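Variant surface glycoprotein MITAT 1.1 (Trypanosoma brucei brucei, PDB 5LY9) forms a dense coat over the trypanosome surface and, as one of many antigenically distinct variants, lets the parasite evade the host immune response. Local coordinates at residues A1-G5 with T223-A227; N179-P183 with E226-A230. All blocks are in the same frame, centred on the assembly; numbering follows the deposited sequence.

Interaction 1: residues A1-G5 with T223-A227; sequences AERTG and TQVEA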
loop_
_atom_site.group_PDB
_atom_site.type_symbol
_atom_site.label_atom_id
_atom_site.label_comp_id
_atom_site.label_asym_id
_atom_site.label_seq_id
_atom_site.Cartn_x
_atom_site.Cartn_y
_atom_site.Cartn_z
ATOM N N ALA A 1 -5.204 -31.887 29.179
ATOM C CA ALA A 1 -5.895 -33.144 28.809
ATOM C C ALA A 1 -6.453 -32.985 27.386
ATOM O O ALA A 1 -6.728 -31.875 26.921
ATOM C CB ALA A 1 -7.033 -33.449 29.783
ATOM N N GLU A 2 -6.653 -34.111 26.722
ATOM C CA GLU A 2 -7.403 -34.114 25.455
ATOM C C GLU A 2 -8.727 -33.410 25.610
ATOM O O GLU A 2 -9.404 -33.540 26.647
ATOM C CB GLU A 2 -7.694 -35.584 25.050
ATOM C CG GLU A 2 -8.246 -35.748 23.632
ATOM C CD GLU A 2 -9.052 -37.028 23.372
ATOM O OE1 GLU A 2 -9.178 -37.869 24.324
ATOM O OE2 GLU A 2 -9.565 -37.179 22.222
ATOM N N ARG A 3 -9.056 -32.627 24.616
ATOM C CA ARG A 3 -10.337 -31.998 24.461
ATOM C C ARG A 3 -10.898 -31.068 25.589
ATOM O O ARG A 3 -12.102 -30.788 25.576
ATOM C CB ARG A 3 -11.410 -32.980 23.949
ATOM C CG ARG A 3 -11.937 -34.112 24.813
ATOM C CD ARG A 3 -12.564 -33.731 26.145
ATOM N NE ARG A 3 -13.103 -34.955 26.819
ATOM C CZ ARG A 3 -12.370 -35.797 27.524
ATOM N NH1 ARG A 3 -11.075 -35.586 27.767
ATOM N NH2 ARG A 3 -12.958 -36.884 28.057
ATOM N N THR A 4 -10.030 -30.502 26.400
ATOM C CA THR A 4 -10.421 -29.320 27.223
ATOM C C THR A 4 -10.099 -28.043 26.466
ATOM O O THR A 4 -9.382 -28.062 25.418
ATOM C CB THR A 4 -9.793 -29.369 28.592
ATOM O OG1 THR A 4 -8.361 -29.432 28.456
ATOM C CG2 THR A 4 -10.360 -30.603 29.360
ATOM N N GLY A 5 -10.673 -26.938 26.906
ATOM C CA GLY A 5 -10.425 -25.690 26.283
ATOM C C GLY A 5 -9.006 -25.178 26.319
ATOM O O GLY A 5 -8.149 -25.631 27.039
ATOM N N THR A 223 -5.433 -38.229 17.566
ATOM C CA THR A 223 -5.092 -39.214 18.606
ATOM C C THR A 223 -5.515 -38.531 19.914
ATOM O O THR A 223 -5.745 -37.309 19.955
ATOM C CB THR A 223 -3.613 -39.522 18.651
ATOM O OG1 THR A 223 -2.841 -38.307 18.770
ATOM C CG2 THR A 223 -3.164 -40.326 17.370
ATOM N N GLN A 224 -5.561 -39.278 21.001
ATOM C CA GLN A 224 -6.036 -38.777 22.310
ATOM C C GLN A 224 -4.983 -37.997 23.038
ATOM O O GLN A 224 -4.492 -38.382 24.106
ATOM C CB GLN A 224 -6.527 -39.938 23.178
ATOM C CG GLN A 224 -7.702 -40.627 22.551
ATOM C CD GLN A 224 -8.296 -41.692 23.496
ATOM O OE1 GLN A 224 -7.627 -42.639 23.869
ATOM N NE2 GLN A 224 -9.565 -41.539 23.823
ATOM N N VAL A 225 -4.659 -36.840 22.478
ATOM C CA VAL A 225 -3.668 -35.948 23.083
ATOM C C VAL A 225 -4.157 -34.493 22.963
ATOM O O VAL A 225 -5.240 -34.214 22.467
ATOM C CB VAL A 225 -2.261 -36.089 22.472
ATOM C CG1 VAL A 225 -1.696 -37.482 22.706
ATOM C CG2 VAL A 225 -2.233 -35.753 20.969
ATOM N N GLU A 226 -3.342 -33.597 23.457
ATOM C CA GLU A 226 -3.586 -32.153 23.378
ATOM C C GLU A 226 -3.159 -31.624 22.013
ATOM O O GLU A 226 -2.332 -32.215 21.314
ATOM C CB GLU A 226 -2.802 -31.462 24.485
ATOM C CG GLU A 226 -3.411 -31.788 25.853
ATOM C CD GLU A 226 -2.435 -31.625 27.019
ATOM O OE1 GLU A 226 -1.352 -30.971 26.870
ATOM O OE2 GLU A 226 -2.829 -32.096 28.125
ATOM N N ALA A 227 -3.766 -30.531 21.634
ATOM C CA ALA A 227 -3.303 -29.791 20.456
ATOM C C ALA A 227 -1.842 -29.390 20.594
ATOM O O ALA A 227 -1.341 -29.247 21.717
ATOM C CB ALA A 227 -4.135 -28.543 20.291
HETATM O O HOH W 1 -10.921 -39.438 21.948
HETATM O O HOH W 2 -7.139 -32.065 22.401
#

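Interaction 2: residues N179-P183 with E226-A230; sequences NTFQP and EATLA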
loop_
_atom_site.group_PDB
_atom_site.type_symbol
_atom_site.label_atom_id
_atom_site.label_comp_id
_atom_site.label_asym_id
_atom_site.label_seq_id
_atom_site.Cartn_x
_atom_site.Cartn_y
_atom_site.Cartn_z
ATOM N N ASN A 179 -1.191 -31.382 30.286
ATOM C CA ASN A 179 -2.041 -30.252 30.693
ATOM C C ASN A 179 -1.425 -28.902 30.478
ATOM O O ASN A 179 -1.697 -27.984 31.245
ATOM C CB ASN A 179 -2.585 -30.423 32.113
ATOM C CG ASN A 179 -3.162 -31.797 32.332
ATOM O OD1 ASN A 179 -4.046 -32.232 31.582
ATOM N ND2 ASN A 179 -2.611 -32.522 33.294
ATOM N N THR A 180 -0.629 -28.758 29.422
ATOM C CA THR A 180 0.188 -27.552 29.295
ATOM C C THR A 180 -0.643 -26.365 28.848
ATOM O O THR A 180 -0.686 -25.335 29.535
ATOM C CB THR A 180 1.336 -27.749 28.279
ATOM O OG1 THR A 180 1.980 -28.981 28.574
ATOM C CG2 THR A 180 2.339 -26.504 28.357
ATOM N N PHE A 181 -1.296 -26.495 27.703
ATOM C CA PHE A 181 -2.140 -25.352 27.174
ATOM C C PHE A 181 -3.650 -25.650 27.220
ATOM O O PHE A 181 -4.457 -24.815 26.890
ATOM C CB PHE A 181 -1.653 -24.961 25.786
ATOM C CG PHE A 181 -0.208 -24.597 25.763
ATOM C CD1 PHE A 181 0.268 -23.523 26.532
ATOM C CD2 PHE A 181 0.676 -25.290 24.986
ATOM C CE1 PHE A 181 1.593 -23.234 26.576
ATOM C CE2 PHE A 181 2.047 -24.970 24.997
ATOM C CZ PHE A 181 2.501 -23.947 25.795
ATOM N N GLN A 182 -4.021 -26.842 27.643
ATOM C CA GLN A 182 -5.386 -27.319 27.819
ATOM C C GLN A 182 -5.370 -27.985 29.216
ATOM O O GLN A 182 -4.504 -28.813 29.486
ATOM C CB GLN A 182 -5.772 -28.340 26.744
ATOM C CG GLN A 182 -6.006 -27.700 25.384
ATOM C CD GLN A 182 -5.989 -28.750 24.280
ATOM O OE1 GLN A 182 -4.933 -29.077 23.717
ATOM N NE2 GLN A 182 -7.145 -29.362 24.080
ATOM N N PRO A 183 -6.253 -27.561 30.102
ATOM C CA PRO A 183 -6.169 -28.050 31.489
ATOM C C PRO A 183 -6.645 -29.490 31.666
ATOM O O PRO A 183 -7.130 -30.164 30.711
ATOM C CB PRO A 183 -7.102 -27.097 32.231
ATOM C CG PRO A 183 -8.159 -26.758 31.232
ATOM C CD PRO A 183 -7.397 -26.704 29.881
ATOM N N GLU A 226 -3.342 -33.597 23.457
ATOM C CA GLU A 226 -3.586 -32.153 23.378
ATOM C C GLU A 226 -3.159 -31.624 22.013
ATOM O O GLU A 226 -2.332 -32.215 21.314
ATOM C CB GLU A 226 -2.802 -31.462 24.485
ATOM C CG GLU A 226 -3.411 -31.788 25.853
ATOM C CD GLU A 226 -2.435 -31.625 27.019
ATOM O OE1 GLU A 226 -1.352 -30.971 26.870
ATOM O OE2 GLU A 226 -2.829 -32.096 28.125
ATOM N N ALA A 227 -3.766 -30.531 21.634
ATOM C CA ALA A 227 -3.303 -29.791 20.456
ATOM C C ALA A 227 -1.842 -29.390 20.594
ATOM O O ALA A 227 -1.341 -29.247 21.717
ATOM C CB ALA A 227 -4.135 -28.543 20.291
ATOM N N THR A 228 -1.153 -29.156 19.442
ATOM C CA THR A 228 0.224 -28.749 19.456
ATOM C C THR A 228 0.290 -27.308 18.968
ATOM O O THR A 228 -0.413 -26.943 18.010
ATOM C CB THR A 228 1.060 -29.594 18.487
ATOM O OG1 THR A 228 1.004 -30.956 18.855
ATOM C CG2 THR A 228 2.499 -29.100 18.438
ATOM N N LEU A 229 1.161 -26.514 19.582
ATOM C CA LEU A 229 1.368 -25.131 19.178
ATOM C C LEU A 229 2.823 -25.064 18.727
ATOM O O LEU A 229 3.728 -25.440 19.439
ATOM C CB LEU A 229 1.108 -24.150 20.339
ATOM C CG LEU A 229 -0.267 -24.212 20.988
ATOM C CD1 LEU A 229 -0.303 -23.208 22.135
ATOM C CD2 LEU A 229 -1.361 -23.909 19.988
ATOM N N ALA A 230 3.027 -24.530 17.530
ATOM C CA ALA A 230 4.296 -24.541 16.903
ATOM C C ALA A 230 5.152 -23.455 17.533
ATOM O O ALA A 230 4.655 -22.527 18.076
ATOM C CB ALA A 230 4.144 -24.265 15.402
HETATM O O HOH W 3 -1.070 -28.455 25.823
HETATM O O HOH W 4 -2.493 -27.862 23.762
#

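Interaction 1: residues A1-G5 with T223-A227
The amino group of Ala-1, the first residue of the chain, meets the carboxylate of Glu-226 in a salt bridge, with N 2.6 Å from OE2. The nitrogen comes to OE2 from above the carboxylate plane, 36° out of it. Glu-226 reaches this point because its CG stands anti to its own carbonyl carbon (chi1 -70°) and the chain beyond is extended; on the way, CG packs against the carbonyl of Ala-1, 3.5 Å from its O. Asn-179 N also donates to OE2, which thus takes two N-H donors, while the amino group has three acceptors: OE2, Asn-179 OD1 and the carbonyl of Pro-183. Such an arrangement would favour a protonated amino group.

Beside this tight end, Glu-2 lies against the backbone of 224-225. Its CG rests 3.6 Å from Val-225 O, and its CD is 3.6 Å from Gln-224 CA. The carboxylate finds its direct partners in the neighbouring loop, OE2 with Ser-194 OG and OE1 with Asn-199 ND2. A water joins Arg-3 N to Val-225 O.

The outer side is looser. Gln-224, exposed at the centre of an inverse gamma turn, lays its CB and CG along Glu-2 OE1, its amide turned 75° from the carboxylate. The polar link between these two side chains runs through another water, which donates to Glu-2 OE2 at 2.6 Å and accepts from Gln-224 NE2.

Residues 1-4 make a type II beta turn, within which Arg-3 NH1 bonds Glu-2 O at 2.9 Å. An N-terminal salt bridge to a buried carboxylate thus docks this turn onto the loop between strands 218-220 and 228-229, in the N-terminal, A-type domain of the longer GPI-anchored VSG.

Interaction 2: residues N179-P183 with E226-A230
Backbone N-H groups of 179-180 point into the carboxylate of Glu-226. Asn-179 N donates to OE2 at 2.8 Å, on the syn lone pair, while Thr-180 N makes a long, weak bond to OE1. OE2 also takes the amino group of Ala-1, and a water accepts from Phe-181 N and donates to Glu-226 OE1 at 2.7 Å.

Gln-182 supplies a second polar link by running past Glu-226 in the opposite direction. CG sits beside its backbone N (chi1 -74°), and the stretched-out chain carries OE1 to 2.8 Å from Ala-227 N, which lies in the plane of the amide carbonyl. OE1 also accepts a hydrogen bond from a water whose other hydrogen goes to Ala-227 O, and it sits 3.3 Å from Glu-226 CB. The other amide end, NE2, is held by Thr-4 O.

Apolar contact is confined to Phe-181 and Leu-229. The ring lies between Leu-229 CD1, 4.1 Å from its centroid in a CH-pi contact, and Thr-180 CG2 over the opposite face; Phe-181 and Leu-229 also touch Ala-10 of helix 8-21.

With bonds at both ends, the Gln-182 amide is fixed in its flip, and the loop's N-H groups, with the Ala-1 amino group, would probably stabilise a negatively charged Glu-226.

Overall arrangement
The two contacts have centres about 7 Å apart, at the end of the elongated chain distant from the glycan, and they share Glu-226 and Ala-227. Interaction 2 is the buried one, reaching strand 228-229 and adding an aromatic-aliphatic contact to its polar bonds; interaction 1 is only partly buried and sets an ionic pair beside Glu-2 packed on the 224-225 backbone, with water bridging to exposed Gln-224. Their first segments also meet directly, since Thr-4 OG1 probably bonds Pro-183 O, 2.7 Å away. Three pieces of chain, 1-5, 179-183 and 223-230, thus lock together around one carboxylate, joining the N-terminus to loops beside the four-stranded antiparallel sheet.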